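Local coordinates for protein aerobactin synthase IucC (PDB 6CN7) that probably catalyses the ATP-dependent attachment of a second N-acetyl-N-hydroxylysine to the citryl intermediate, the step that completes the siderophore aerobactin, at residues Q99-T104 against F141-G146; W170-R175 against V245-F250; G447-V452 against D468-L473. The protein carries 5 engineered substitutions. All coordinates share one frame; numbering follows the deposited sequence.

How the contacts relate
The three contacts follow one another along the chain, each closing before the next opens, and none touches another. Contact 1 fastens a buried loop to helix 91-114, contact 2 pairs strands 165-174 and 244-250 in a large antiparallel sheet, and contact 3 joins two parallel strands within the FhuF-like sequence range. Their centres form a wide triangle: contact 1 and contact 2 are 34 Å apart, contact 1 and contact 3 are 30 Å apart, and contact 2 and contact 3 are 35 Å apart. Contacts 1 and 3 come closest, with nearest atoms about 13 Å apart. Contacts 1 and 2 both reach the second subunit of the dimer, whereas contact 3 touches no other chain of the assembly.

Contact 1: Q99-T104 against F141-G146; sequences QDLYAT and FAFNKG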
ATOM      1  N   GLN A  99      -0.764   6.352 -15.330  1.00 52.05           N
ATOM      2  CA  GLN A  99       0.134   5.796 -14.324  1.00 55.42           C
ATOM      3  C   GLN A  99       1.037   4.732 -14.929  1.00 51.23           C
ATOM      4  O   GLN A  99       2.247   4.716 -14.671  1.00 51.56           O
ATOM      5  CB  GLN A  99      -0.679   5.234 -13.158  1.00 60.77           C
ATOM      6  CG  GLN A  99      -1.342   6.312 -12.316  1.00 65.72           C
ATOM      7  CD  GLN A  99      -2.204   5.747 -11.206  1.00 71.55           C
ATOM      8  OE1 GLN A  99      -2.546   4.563 -11.209  1.00 74.05           O
ATOM      9  NE2 GLN A  99      -2.557   6.592 -10.245  1.00 72.55           N
ATOM     10  N   ASP A 100       0.472   3.836 -15.743  1.00 49.66           N
ATOM     11  CA  ASP A 100       1.301   2.879 -16.467  1.00 51.29           C
ATOM     12  C   ASP A 100       2.272   3.594 -17.397  1.00 49.37           C
ATOM     13  O   ASP A 100       3.425   3.175 -17.547  1.00 47.11           O
ATOM     14  CB  ASP A 100       0.427   1.909 -17.260  1.00 55.85           C
ATOM     15  CG  ASP A 100      -0.424   1.025 -16.369  1.00 65.37           C
ATOM     16  OD1 ASP A 100      -0.066   0.848 -15.185  1.00 70.32           O
ATOM     17  OD2 ASP A 100      -1.450   0.503 -16.855  1.00 70.86           O
ATOM     18  N   LEU A 101       1.823   4.680 -18.030  1.00 48.14           N
ATOM     19  CA  LEU A 101       2.695   5.440 -18.920  1.00 43.26           C
ATOM     20  C   LEU A 101       3.854   6.058 -18.149  1.00 45.63           C
ATOM     21  O   LEU A 101       5.014   5.958 -18.565  1.00 49.36           O
ATOM     22  CB  LEU A 101       1.891   6.521 -19.646  1.00 45.96           C
ATOM     23  CG  LEU A 101       2.640   7.439 -20.622  1.00 48.86           C
ATOM     24  CD1 LEU A 101       1.674   7.951 -21.675  1.00 50.65           C
ATOM     25  CD2 LEU A 101       3.307   8.628 -19.929  1.00 47.76           C
ATOM     26  N   TYR A 102       3.559   6.713 -17.026  1.00 45.08           N
ATOM     27  CA  TYR A 102       4.613   7.381 -16.275  1.00 45.50           C
ATOM     28  C   TYR A 102       5.488   6.380 -15.535  1.00 44.19           C
ATOM     29  O   TYR A 102       6.683   6.630 -15.338  1.00 44.36           O
ATOM     30  CB  TYR A 102       4.009   8.401 -15.308  1.00 44.47           C
ATOM     31  CG  TYR A 102       3.540   9.661 -16.001  1.00 43.67           C
ATOM     32  CD1 TYR A 102       4.454  10.556 -16.539  1.00 44.90           C
ATOM     33  CD2 TYR A 102       2.187   9.956 -16.128  1.00 46.81           C
ATOM     34  CE1 TYR A 102       4.041  11.708 -17.179  1.00 43.89           C
ATOM     35  CE2 TYR A 102       1.762  11.111 -16.767  1.00 44.07           C
ATOM     36  CZ  TYR A 102       2.696  11.981 -17.290  1.00 44.75           C
ATOM     37  OH  TYR A 102       2.288  13.131 -17.928  1.00 51.90           O
ATOM     38  N   ALA A 103       4.925   5.240 -15.130  1.00 42.48           N
ATOM     39  CA  ALA A 103       5.759   4.169 -14.597  1.00 40.94           C
ATOM     40  C   ALA A 103       6.768   3.689 -15.632  1.00 41.70           C
ATOM     41  O   ALA A 103       7.896   3.327 -15.281  1.00 40.77           O
ATOM     42  CB  ALA A 103       4.890   3.003 -14.126  1.00 36.84           C
ATOM     43  N   THR A 104       6.382   3.683 -16.912  1.00 40.05           N
ATOM     44  CA  THR A 104       7.299   3.252 -17.963  1.00 43.14           C
ATOM     45  C   THR A 104       8.391   4.287 -18.199  1.00 40.97           C
ATOM     46  O   THR A 104       9.567   3.932 -18.352  1.00 41.88           O
ATOM     47  CB  THR A 104       6.529   2.979 -19.258  1.00 45.50           C
ATOM     48  OG1 THR A 104       5.544   1.963 -19.026  1.00 49.36           O
ATOM     49  CG2 THR A 104       7.473   2.512 -20.366  1.00 44.00           C
ATOM     50  N   PHE A 141       4.249  -4.207 -25.988  1.00 46.98           N
ATOM     51  CA  PHE A 141       3.288  -3.401 -25.248  1.00 46.91           C
ATOM     52  C   PHE A 141       3.807  -1.986 -25.025  1.00 42.42           C
ATOM     53  O   PHE A 141       4.985  -1.775 -24.724  1.00 41.93           O
ATOM     54  CB  PHE A 141       2.957  -4.070 -23.914  1.00 47.41           C
ATOM     55  CG  PHE A 141       2.189  -5.351 -24.068  1.00 54.01           C
ATOM     56  CD1 PHE A 141       0.844  -5.328 -24.397  1.00 57.44           C
ATOM     57  CD2 PHE A 141       2.811  -6.575 -23.902  1.00 55.57           C
ATOM     58  CE1 PHE A 141       0.133  -6.503 -24.549  1.00 59.92           C
ATOM     59  CE2 PHE A 141       2.105  -7.754 -24.052  1.00 54.63           C
ATOM     60  CZ  PHE A 141       0.764  -7.718 -24.375  1.00 56.12           C
ATOM     61  N   ALA A 142       2.899  -1.015 -25.164  1.00 41.65           N
ATOM     62  CA  ALA A 142       3.288   0.392 -25.148  1.00 41.52           C
ATOM     63  C   ALA A 142       3.878   0.798 -23.802  1.00 39.59           C
ATOM     64  O   ALA A 142       4.905   1.485 -23.749  1.00 41.15           O
ATOM     65  CB  ALA A 142       2.078   1.260 -25.490  1.00 45.35           C
ATOM     66  N   PHE A 143       3.244   0.393 -22.705  1.00 37.61           N
ATOM     67  CA  PHE A 143       3.684   0.739 -21.356  1.00 41.94           C
ATOM     68  C   PHE A 143       4.121  -0.550 -20.665  1.00 42.41           C
ATOM     69  O   PHE A 143       3.420  -1.094 -19.814  1.00 49.84           O
ATOM     70  CB  PHE A 143       2.556   1.438 -20.595  1.00 44.78           C
ATOM     71  CG  PHE A 143       1.891   2.540 -21.373  1.00 43.23           C
ATOM     72  CD1 PHE A 143       2.645   3.435 -22.115  1.00 45.89           C
ATOM     73  CD2 PHE A 143       0.514   2.670 -21.376  1.00 46.27           C
ATOM     74  CE1 PHE A 143       2.036   4.446 -22.837  1.00 45.02           C
ATOM     75  CE2 PHE A 143      -0.101   3.680 -22.095  1.00 45.74           C
ATOM     76  CZ  PHE A 143       0.660   4.569 -22.825  1.00 46.15           C
ATOM     77  N   ASN A 144       5.303  -1.038 -21.037  1.00 38.89           N
ATOM     78  CA  ASN A 144       5.732  -2.367 -20.615  1.00 36.04           C
ATOM     79  C   ASN A 144       6.265  -2.410 -19.188  1.00 34.87           C
ATOM     80  O   ASN A 144       6.675  -3.485 -18.737  1.00 39.52           O
ATOM     81  CB  ASN A 144       6.794  -2.913 -21.575  1.00 35.12           C
ATOM     82  CG  ASN A 144       8.057  -2.075 -21.594  1.00 36.40           C
ATOM     83  OD1 ASN A 144       8.190  -1.109 -20.846  1.00 39.35           O
ATOM     84  ND2 ASN A 144       8.998  -2.451 -22.453  1.00 36.90           N
ATOM     85  N   LYS A 145       6.276  -1.290 -18.464  1.00 36.64           N
ATOM     86  CA  LYS A 145       6.660  -1.290 -17.056  1.00 40.21           C
ATOM     87  C   LYS A 145       5.547  -0.788 -16.148  1.00 42.97           C
ATOM     88  O   LYS A 145       5.783  -0.582 -14.952  1.00 43.65           O
ATOM     89  CB  LYS A 145       7.921  -0.450 -16.843  1.00 43.59           C
ATOM     90  CG  LYS A 145       9.152  -0.997 -17.540  1.00 42.74           C
ATOM     91  CD  LYS A 145      10.339  -0.076 -17.344  1.00 47.84           C
ATOM     92  CE  LYS A 145      11.490  -0.462 -18.251  1.00 51.40           C
ATOM     93  NZ  LYS A 145      11.159  -0.213 -19.681  1.00 48.64           N
ATOM     94  N   GLY A 146       4.348  -0.572 -16.679  1.00 47.65           N
ATOM     95  CA  GLY A 146       3.216  -0.270 -15.824  1.00 49.50           C
ATOM     96  C   GLY A 146       2.826  -1.488 -15.009  1.00 49.43           C
ATOM     97  O   GLY A 146       2.830  -2.618 -15.498  1.00 52.99           O
TER
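In T104 the hydroxyl stands anti to its own carbonyl carbon (chi1 -59°), and in L101 CG lies anti to the backbone N (chi1 179°); from helix 91-114 the first turns to the loop backbone and the second packs on F143. L101 CB lies over one face of the F143 ring, offset toward the rim and 3.9 Å from the ring centroid, a CH-pi contact. L101 CD1 comes to 3.7 Å from F143 CE1, while A142 CB lies over the opposite face, toward its rim. Leucine suits the place because its branched end follows a flat ring without bringing in polarity.

Residues F143 to G146 form a type I beta turn, and T104 OG1 sits against its backbone, 3.2 Å from F143 CA. T104 OG1 donates to D100 O at 2.9 Å, one helical turn back, and accepts a weak bond from K145 N at 3.4 Å. D100 O therefore holds two donors, T104 N and T104 OG1, arriving from opposite faces of its carbonyl plane. The turn ends at G146, whose CA is 3.5 Å from D100 OD1; glycine is needed here, since a CB would collide with D100 CB. Beside it, A103 CB is small enough to let K145 O approach to 3.8 Å.

The polar ends find partners beyond the two segments: D100 OD2 bonds T551 OG1, K145 NZ forms a salt bridge with D108 farther along the same helix, and N144 ND2 bonds H138 O. The turn is thus attached to the helix mainly by close packing, with one weak backbone-to-hydroxyl bond across it, and the buried lysine's charge is probably stabilised by D108.

Contact 2: W170-R175 against V245-F250; sequences WLAVKR and VSLGEF
W170 N and W170 O bond to successive residues of the strand opposite: the amide donates to G248 O at 2.8 Å, and the carbonyl accepts from L247 N at 3.0 Å. L247 and G248 both face W170, a classic beta bulge. Beyond it the antiparallel pairing is regular, with A172 and V245 joined by two backbone bonds and L171 opposite S246 as a non-hydrogen-bonded pair. Glycine fits the bulge because its positive phi of 114° would jam a CB against the preceding carbonyl oxygen.

The tight part is the face carrying W170, A172 and V245. W170 CG is anti to the carbonyl carbon (chi1 -69°), and the indole beyond it meets F250, two residues past the bulge. There W170 NE1 donates to F250 O at 3.1 Å; the oxygen lies near the indole plane, although the donor stands above the carbonyl plane. Tryptophan adds a side-chain bond to the same strand pairing, which continues past the bulge as F250 bonds L168 through the backbone. W170 CD1 rests 3.7 Å from F250 CB, near the plane of the phenyl ring. The small A172 makes room for L247 CD1 against its CB, also at 3.7 Å.

On the other face the contact is sparser. L171 CD2 reaches S246 CA at 3.7 Å, and S246, partly exposed, bonds H169 through OG and also packs on K152 of the second subunit. E249, whose CB points away from strand 165-174, is exposed, as suits a charged residue.

Helix 198-210 covers the tight face, with F204 and W208 against L247 and the ring of F204 edge-to-face with F250. Helix 224-234 lies on the L171 side through W227 and I231, while strand 217-222 flanks strand 165-174 through L220 and L218.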
ATOM      1  N   TRP A 170       8.264 -13.819   6.102  1.00 52.14           N
ATOM      2  CA  TRP A 170       8.042 -15.220   6.443  1.00 57.69           C
ATOM      3  C   TRP A 170       6.815 -15.361   7.331  1.00 59.92           C
ATOM      4  O   TRP A 170       6.678 -14.646   8.331  1.00 61.97           O
ATOM      5  CB  TRP A 170       9.270 -15.812   7.135  1.00 59.58           C
ATOM      6  CG  TRP A 170      10.424 -15.952   6.205  1.00 62.73           C
ATOM      7  CD1 TRP A 170      11.398 -15.030   5.963  1.00 64.99           C
ATOM      8  CD2 TRP A 170      10.719 -17.078   5.372  1.00 62.61           C
ATOM      9  NE1 TRP A 170      12.288 -15.513   5.034  1.00 64.19           N
ATOM     10  CE2 TRP A 170      11.892 -16.769   4.655  1.00 60.98           C
ATOM     11  CE3 TRP A 170      10.108 -18.318   5.163  1.00 65.59           C
ATOM     12  CZ2 TRP A 170      12.465 -17.655   3.746  1.00 58.32           C
ATOM     13  CZ3 TRP A 170      10.680 -19.197   4.262  1.00 62.91           C
ATOM     14  CH2 TRP A 170      11.845 -18.861   3.565  1.00 59.59           C
ATOM     15  N   LEU A 171       5.934 -16.284   6.961  1.00 60.63           N
ATOM     16  CA  LEU A 171       4.746 -16.616   7.732  1.00 64.59           C
ATOM     17  C   LEU A 171       4.856 -18.036   8.269  1.00 67.12           C
ATOM     18  O   LEU A 171       5.693 -18.833   7.837  1.00 63.48           O
ATOM     19  CB  LEU A 171       3.480 -16.485   6.876  1.00 65.85           C
ATOM     20  CG  LEU A 171       3.124 -15.102   6.331  1.00 65.73           C
ATOM     21  CD1 LEU A 171       1.853 -15.185   5.501  1.00 63.82           C
ATOM     22  CD2 LEU A 171       2.965 -14.099   7.458  1.00 67.67           C
ATOM     23  N   ALA A 172       3.987 -18.345   9.228  1.00 71.02           N
ATOM     24  CA  ALA A 172       3.833 -19.694   9.753  1.00 72.01           C
ATOM     25  C   ALA A 172       2.386 -20.121   9.567  1.00 72.44           C
ATOM     26  O   ALA A 172       1.465 -19.378   9.922  1.00 71.80           O
ATOM     27  CB  ALA A 172       4.230 -19.768  11.229  1.00 74.43           C
ATOM     28  N   VAL A 173       2.189 -21.310   9.002  1.00 76.83           N
ATOM     29  CA  VAL A 173       0.862 -21.815   8.681  1.00 81.01           C
ATOM     30  C   VAL A 173       0.747 -23.247   9.177  1.00 82.62           C
ATOM     31  O   VAL A 173       1.720 -24.006   9.175  1.00 82.92           O
ATOM     32  CB  VAL A 173       0.582 -21.746   7.164  1.00 81.86           C
ATOM     33  CG1 VAL A 173      -0.813 -22.278   6.844  1.00 86.40           C
ATOM     34  CG2 VAL A 173       0.740 -20.322   6.656  1.00 78.93           C
ATOM     35  N   LYS A 174      -0.458 -23.614   9.606  1.00 84.99           N
ATOM     36  CA  LYS A 174      -0.714 -24.978  10.040  1.00 83.30           C
ATOM     37  C   LYS A 174      -0.606 -25.937   8.859  1.00 80.76           C
ATOM     38  O   LYS A 174      -1.036 -25.628   7.744  1.00 73.39           O
ATOM     39  CB  LYS A 174      -2.098 -25.083  10.682  1.00 82.95           C
ATOM     40  N   ARG A 175      -0.018 -27.108   9.110  1.00 87.40           N
ATOM     41  CA  ARG A 175       0.181 -28.078   8.037  1.00 88.06           C
ATOM     42  C   ARG A 175      -1.142 -28.472   7.391  1.00 82.61           C
ATOM     43  O   ARG A 175      -1.229 -28.590   6.163  1.00 79.26           O
ATOM     44  CB  ARG A 175       0.904 -29.313   8.580  1.00 94.63           C
ATOM     45  CG  ARG A 175       1.252 -30.341   7.513  1.00 98.38           C
ATOM     46  CD  ARG A 175       2.038 -31.515   8.086  1.00100.87           C
ATOM     47  NE  ARG A 175       3.426 -31.173   8.395  1.00 99.54           N
ATOM     48  CZ  ARG A 175       4.437 -31.272   7.537  1.00 98.73           C
ATOM     49  NH1 ARG A 175       4.232 -31.700   6.295  1.00 97.96           N
ATOM     50  NH2 ARG A 175       5.664 -30.944   7.918  1.00 97.74           N
ATOM     51  N   VAL A 245       0.644 -16.782  11.484  1.00 67.20           N
ATOM     52  CA  VAL A 245       1.551 -16.019  12.334  1.00 66.80           C
ATOM     53  C   VAL A 245       2.569 -15.313  11.452  1.00 65.43           C
ATOM     54  O   VAL A 245       3.164 -15.933  10.562  1.00 66.62           O
ATOM     55  CB  VAL A 245       2.256 -16.918  13.368  1.00 67.67           C
ATOM     56  CG1 VAL A 245       3.232 -16.110  14.215  1.00 66.26           C
ATOM     57  CG2 VAL A 245       1.226 -17.606  14.252  1.00 69.15           C
ATOM     58  N   SER A 246       2.768 -14.022  11.702  1.00 65.50           N
ATOM     59  CA  SER A 246       3.743 -13.221  10.976  1.00 63.47           C
ATOM     60  C   SER A 246       5.060 -13.226  11.743  1.00 63.63           C
ATOM     61  O   SER A 246       5.122 -12.748  12.881  1.00 66.23           O
ATOM     62  CB  SER A 246       3.224 -11.795  10.792  1.00 62.80           C
ATOM     63  OG  SER A 246       4.244 -10.932  10.336  1.00 63.48           O
ATOM     64  N   LEU A 247       6.109 -13.762  11.120  1.00 62.30           N
ATOM     65  CA  LEU A 247       7.404 -13.885  11.778  1.00 66.42           C
ATOM     66  C   LEU A 247       8.330 -12.719  11.476  1.00 62.95           C
ATOM     67  O   LEU A 247       9.171 -12.374  12.315  1.00 64.93           O
ATOM     68  CB  LEU A 247       8.086 -15.191  11.361  1.00 72.20           C
ATOM     69  CG  LEU A 247       7.630 -16.454  12.094  1.00 78.15           C
ATOM     70  CD1 LEU A 247       6.140 -16.688  11.919  1.00 80.81           C
ATOM     71  CD2 LEU A 247       8.415 -17.658  11.608  1.00 80.80           C
ATOM     72  N   GLY A 248       8.198 -12.108  10.311  1.00 60.61           N
ATOM     73  CA  GLY A 248       9.045 -11.007   9.907  1.00 58.80           C
ATOM     74  C   GLY A 248       9.909 -11.383   8.718  1.00 59.32           C
ATOM     75  O   GLY A 248       9.732 -12.423   8.078  1.00 57.38           O
ATOM     76  N   GLU A 249      10.867 -10.507   8.430  1.00 60.87           N
ATOM     77  CA  GLU A 249      11.771 -10.696   7.307  1.00 61.61           C
ATOM     78  C   GLU A 249      13.036 -11.403   7.774  1.00 63.72           C
ATOM     79  O   GLU A 249      13.602 -11.054   8.816  1.00 66.65           O
ATOM     80  CB  GLU A 249      12.115  -9.352   6.665  1.00 61.39           C
ATOM     81  CG  GLU A 249      10.915  -8.636   6.069  1.00 61.37           C
ATOM     82  CD  GLU A 249      11.292  -7.337   5.387  1.00 67.03           C
ATOM     83  OE1 GLU A 249      12.448  -6.890   5.553  1.00 69.64           O
ATOM     84  OE2 GLU A 249      10.433  -6.764   4.679  1.00 66.94           O
ATOM     85  N   PHE A 250      13.469 -12.400   7.005  1.00 62.96           N
ATOM     86  CA  PHE A 250      14.667 -13.161   7.326  1.00 60.18           C
ATOM     87  C   PHE A 250      15.367 -13.563   6.038  1.00 55.00           C
ATOM     88  O   PHE A 250      14.749 -13.663   4.976  1.00 52.65           O
ATOM     89  CB  PHE A 250      14.357 -14.433   8.128  1.00 66.74           C
ATOM     90  CG  PHE A 250      13.700 -14.186   9.453  1.00 71.58           C
ATOM     91  CD1 PHE A 250      14.455 -13.863  10.568  1.00 75.36           C
ATOM     92  CD2 PHE A 250      12.328 -14.307   9.592  1.00 72.84           C
ATOM     93  CE1 PHE A 250      13.850 -13.648  11.793  1.00 77.16           C
ATOM     94  CE2 PHE A 250      11.719 -14.095  10.812  1.00 74.37           C
ATOM     95  CZ  PHE A 250      12.481 -13.765  11.915  1.00 75.99           C
TER

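Contact 3: G447-V452 against D468-L473; sequences GDMRLV and DVTARL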
ATOM      1  N   GLY A 447       0.095 -22.375 -17.126  1.00 86.13           N
ATOM      2  CA  GLY A 447      -0.933 -21.746 -17.932  1.00 85.99           C
ATOM      3  C   GLY A 447      -0.502 -21.433 -19.354  1.00 85.28           C
ATOM      4  O   GLY A 447      -1.356 -21.093 -20.178  1.00 86.92           O
ATOM      5  N   ASP A 448       0.791 -21.558 -19.657  1.00 83.60           N
ATOM      6  CA  ASP A 448       1.336 -21.215 -20.962  1.00 81.83           C
ATOM      7  C   ASP A 448       1.480 -22.420 -21.887  1.00 80.57           C
ATOM      8  O   ASP A 448       1.934 -22.257 -23.023  1.00 81.45           O
ATOM      9  CB  ASP A 448       2.702 -20.538 -20.796  1.00 79.10           C
ATOM     10  N   MET A 449       1.117 -23.614 -21.432  1.00 77.07           N
ATOM     11  CA  MET A 449       1.281 -24.835 -22.209  1.00 74.27           C
ATOM     12  C   MET A 449      -0.066 -25.278 -22.766  1.00 74.35           C
ATOM     13  O   MET A 449      -1.051 -25.363 -22.026  1.00 78.43           O
ATOM     14  CB  MET A 449       1.898 -25.936 -21.341  1.00 75.46           C
ATOM     15  CG  MET A 449       1.921 -27.318 -21.972  1.00 80.54           C
ATOM     16  SD  MET A 449       2.981 -28.442 -21.039  1.00 83.99           S
ATOM     17  CE  MET A 449       2.388 -30.027 -21.614  1.00 83.68           C
ATOM     18  N   ARG A 450      -0.104 -25.560 -24.069  1.00 69.60           N
ATOM     19  CA  ARG A 450      -1.332 -25.947 -24.751  1.00 68.13           C
ATOM     20  C   ARG A 450      -1.097 -27.216 -25.563  1.00 66.23           C
ATOM     21  O   ARG A 450       0.035 -27.552 -25.919  1.00 67.88           O
ATOM     22  CB  ARG A 450      -1.840 -24.819 -25.667  1.00 72.02           C
ATOM     23  CG  ARG A 450      -2.256 -23.549 -24.926  1.00 75.61           C
ATOM     24  CD  ARG A 450      -2.867 -22.528 -25.877  1.00 82.20           C
ATOM     25  NE  ARG A 450      -3.231 -21.280 -25.208  1.00 90.77           N
ATOM     26  CZ  ARG A 450      -4.379 -21.069 -24.571  1.00 96.03           C
ATOM     27  NH1 ARG A 450      -5.296 -22.026 -24.496  1.00 99.05           N
ATOM     28  NH2 ARG A 450      -4.613 -19.893 -23.999  1.00 95.88           N
ATOM     29  N   LEU A 451      -2.189 -27.920 -25.861  1.00 60.77           N
ATOM     30  CA  LEU A 451      -2.139 -29.182 -26.584  1.00 63.86           C
ATOM     31  C   LEU A 451      -3.049 -29.116 -27.803  1.00 65.61           C
ATOM     32  O   LEU A 451      -3.944 -28.272 -27.892  1.00 69.25           O
ATOM     33  CB  LEU A 451      -2.559 -30.355 -25.694  1.00 69.71           C
ATOM     34  CG  LEU A 451      -1.770 -30.564 -24.403  1.00 71.15           C
ATOM     35  CD1 LEU A 451      -2.457 -31.601 -23.538  1.00 71.77           C
ATOM     36  CD2 LEU A 451      -0.350 -30.983 -24.723  1.00 72.49           C
ATOM     37  N   VAL A 452      -2.813 -30.029 -28.740  1.00 61.79           N
ATOM     38  CA  VAL A 452      -3.585 -30.107 -29.974  1.00 62.15           C
ATOM     39  C   VAL A 452      -4.821 -30.961 -29.733  1.00 64.80           C
ATOM     40  O   VAL A 452      -4.764 -31.981 -29.036  1.00 66.03           O
ATOM     41  CB  VAL A 452      -2.726 -30.674 -31.123  1.00 59.93           C
ATOM     42  CG1 VAL A 452      -2.382 -32.144 -30.881  1.00 61.50           C
ATOM     43  CG2 VAL A 452      -3.432 -30.496 -32.461  1.00 59.71           C
ATOM     44  N   ASP A 468      -6.202 -32.392 -17.910  1.00 89.20           N
ATOM     45  CA  ASP A 468      -7.421 -31.743 -17.441  1.00 91.28           C
ATOM     46  C   ASP A 468      -7.226 -30.249 -17.215  1.00 87.95           C
ATOM     47  O   ASP A 468      -8.195 -29.484 -17.283  1.00 91.66           O
ATOM     48  CB  ASP A 468      -7.905 -32.409 -16.152  1.00 96.76           C
ATOM     49  CG  ASP A 468      -8.159 -33.895 -16.322  1.00102.15           C
ATOM     50  OD1 ASP A 468      -8.317 -34.346 -17.477  1.00103.81           O
ATOM     51  OD2 ASP A 468      -8.207 -34.612 -15.300  1.00104.91           O
ATOM     52  N   VAL A 469      -5.992 -29.811 -16.948  1.00 82.64           N
ATOM     53  CA  VAL A 469      -5.721 -28.411 -16.638  1.00 78.82           C
ATOM     54  C   VAL A 469      -5.116 -27.656 -17.812  1.00 76.82           C
ATOM     55  O   VAL A 469      -4.844 -26.454 -17.686  1.00 75.76           O
ATOM     56  CB  VAL A 469      -4.800 -28.293 -15.408  1.00 77.60           C
ATOM     57  N   THR A 470      -4.903 -28.313 -18.949  1.00 76.56           N
ATOM     58  CA  THR A 470      -4.295 -27.684 -20.114  1.00 71.86           C
ATOM     59  C   THR A 470      -5.295 -27.651 -21.260  1.00 66.38           C
ATOM     60  O   THR A 470      -5.995 -28.636 -21.515  1.00 66.37           O
ATOM     61  CB  THR A 470      -3.022 -28.422 -20.548  1.00 73.60           C
ATOM     62  OG1 THR A 470      -2.384 -27.701 -21.609  1.00 78.14           O
ATOM     63  CG2 THR A 470      -3.339 -29.826 -21.022  1.00 73.35           C
ATOM     64  N   ALA A 471      -5.353 -26.515 -21.946  1.00 64.90           N
ATOM     65  CA  ALA A 471      -6.297 -26.349 -23.041  1.00 62.86           C
ATOM     66  C   ALA A 471      -5.885 -27.192 -24.241  1.00 64.04           C
ATOM     67  O   ALA A 471      -4.697 -27.331 -24.544  1.00 64.04           O
ATOM     68  CB  ALA A 471      -6.385 -24.876 -23.443  1.00 60.09           C
ATOM     69  N   ARG A 472      -6.878 -27.760 -24.922  1.00 64.37           N
ATOM     70  CA  ARG A 472      -6.670 -28.489 -26.165  1.00 63.85           C
ATOM     71  C   ARG A 472      -7.388 -27.756 -27.286  1.00 65.72           C
ATOM     72  O   ARG A 472      -8.590 -27.482 -27.184  1.00 67.04           O
ATOM     73  CB  ARG A 472      -7.176 -29.928 -26.062  1.00 66.53           C
ATOM     74  CG  ARG A 472      -6.427 -30.765 -25.047  1.00 68.50           C
ATOM     75  CD  ARG A 472      -6.804 -32.230 -25.143  1.00 71.55           C
ATOM     76  NE  ARG A 472      -6.267 -32.866 -26.344  1.00 70.50           N
ATOM     77  CZ  ARG A 472      -6.561 -34.104 -26.725  1.00 75.08           C
ATOM     78  NH1 ARG A 472      -7.397 -34.841 -26.005  1.00 81.60           N
ATOM     79  NH2 ARG A 472      -6.028 -34.607 -27.831  1.00 73.59           N
ATOM     80  N   LEU A 473      -6.653 -27.441 -28.350  1.00 66.93           N
ATOM     81  CA  LEU A 473      -7.155 -26.597 -29.421  1.00 61.85           C
ATOM     82  C   LEU A 473      -6.731 -27.184 -30.761  1.00 61.14           C
ATOM     83  O   LEU A 473      -5.912 -28.102 -30.829  1.00 60.08           O
ATOM     84  CB  LEU A 473      -6.645 -25.162 -29.259  1.00 57.60           C
ATOM     85  CG  LEU A 473      -7.048 -24.508 -27.933  1.00 61.36           C
ATOM     86  CD1 LEU A 473      -6.301 -23.208 -27.710  1.00 60.63           C
ATOM     87  CD2 LEU A 473      -8.553 -24.276 -27.886  1.00 63.58           C
TER
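T470 and L451 meet where a beta-alpha-beta unit closes: strand 449-452, the short helix 464-467 and strand 472-473, whose two strands run parallel. On its other edge, strand 449-452 meets strand 419-421, so it is the middle of three. T470 comes first along the second strand's approach. Its hydroxyl donates to M449 O at 2.7 Å from above the carbonyl plane, placed there with OG1 anti to the backbone N (chi1 -174°). The other branch, CG2, packs against L451 CD1, the two side chains crossing at about a right angle. Threonine thus supplies a donor ahead of the regular pairing and a methyl for the leucine.

A471 follows. A471 O accepts from L451 N at 2.9 Å, and its small CB lies at the edge of the R450 guanidinium, near its plane. R450 also contacts D481 of helix 475-499.

At R472 the strand pairs with L451, and R472 CG packs 3.9 Å from L451 CB on their shared face, an aliphatic stem serving before the charge begins. The bend at chi3 (72°) turns R472 NE back toward the first strand, and both R472 NE and R472 NH2 grip V452 O side-on, each at 3.2 Å, with that oxygen near the guanidinium plane.

L473 N then donates to L451 O at 2.9 Å, while L473 CD1 lies 3.6 Å from R450 NH1.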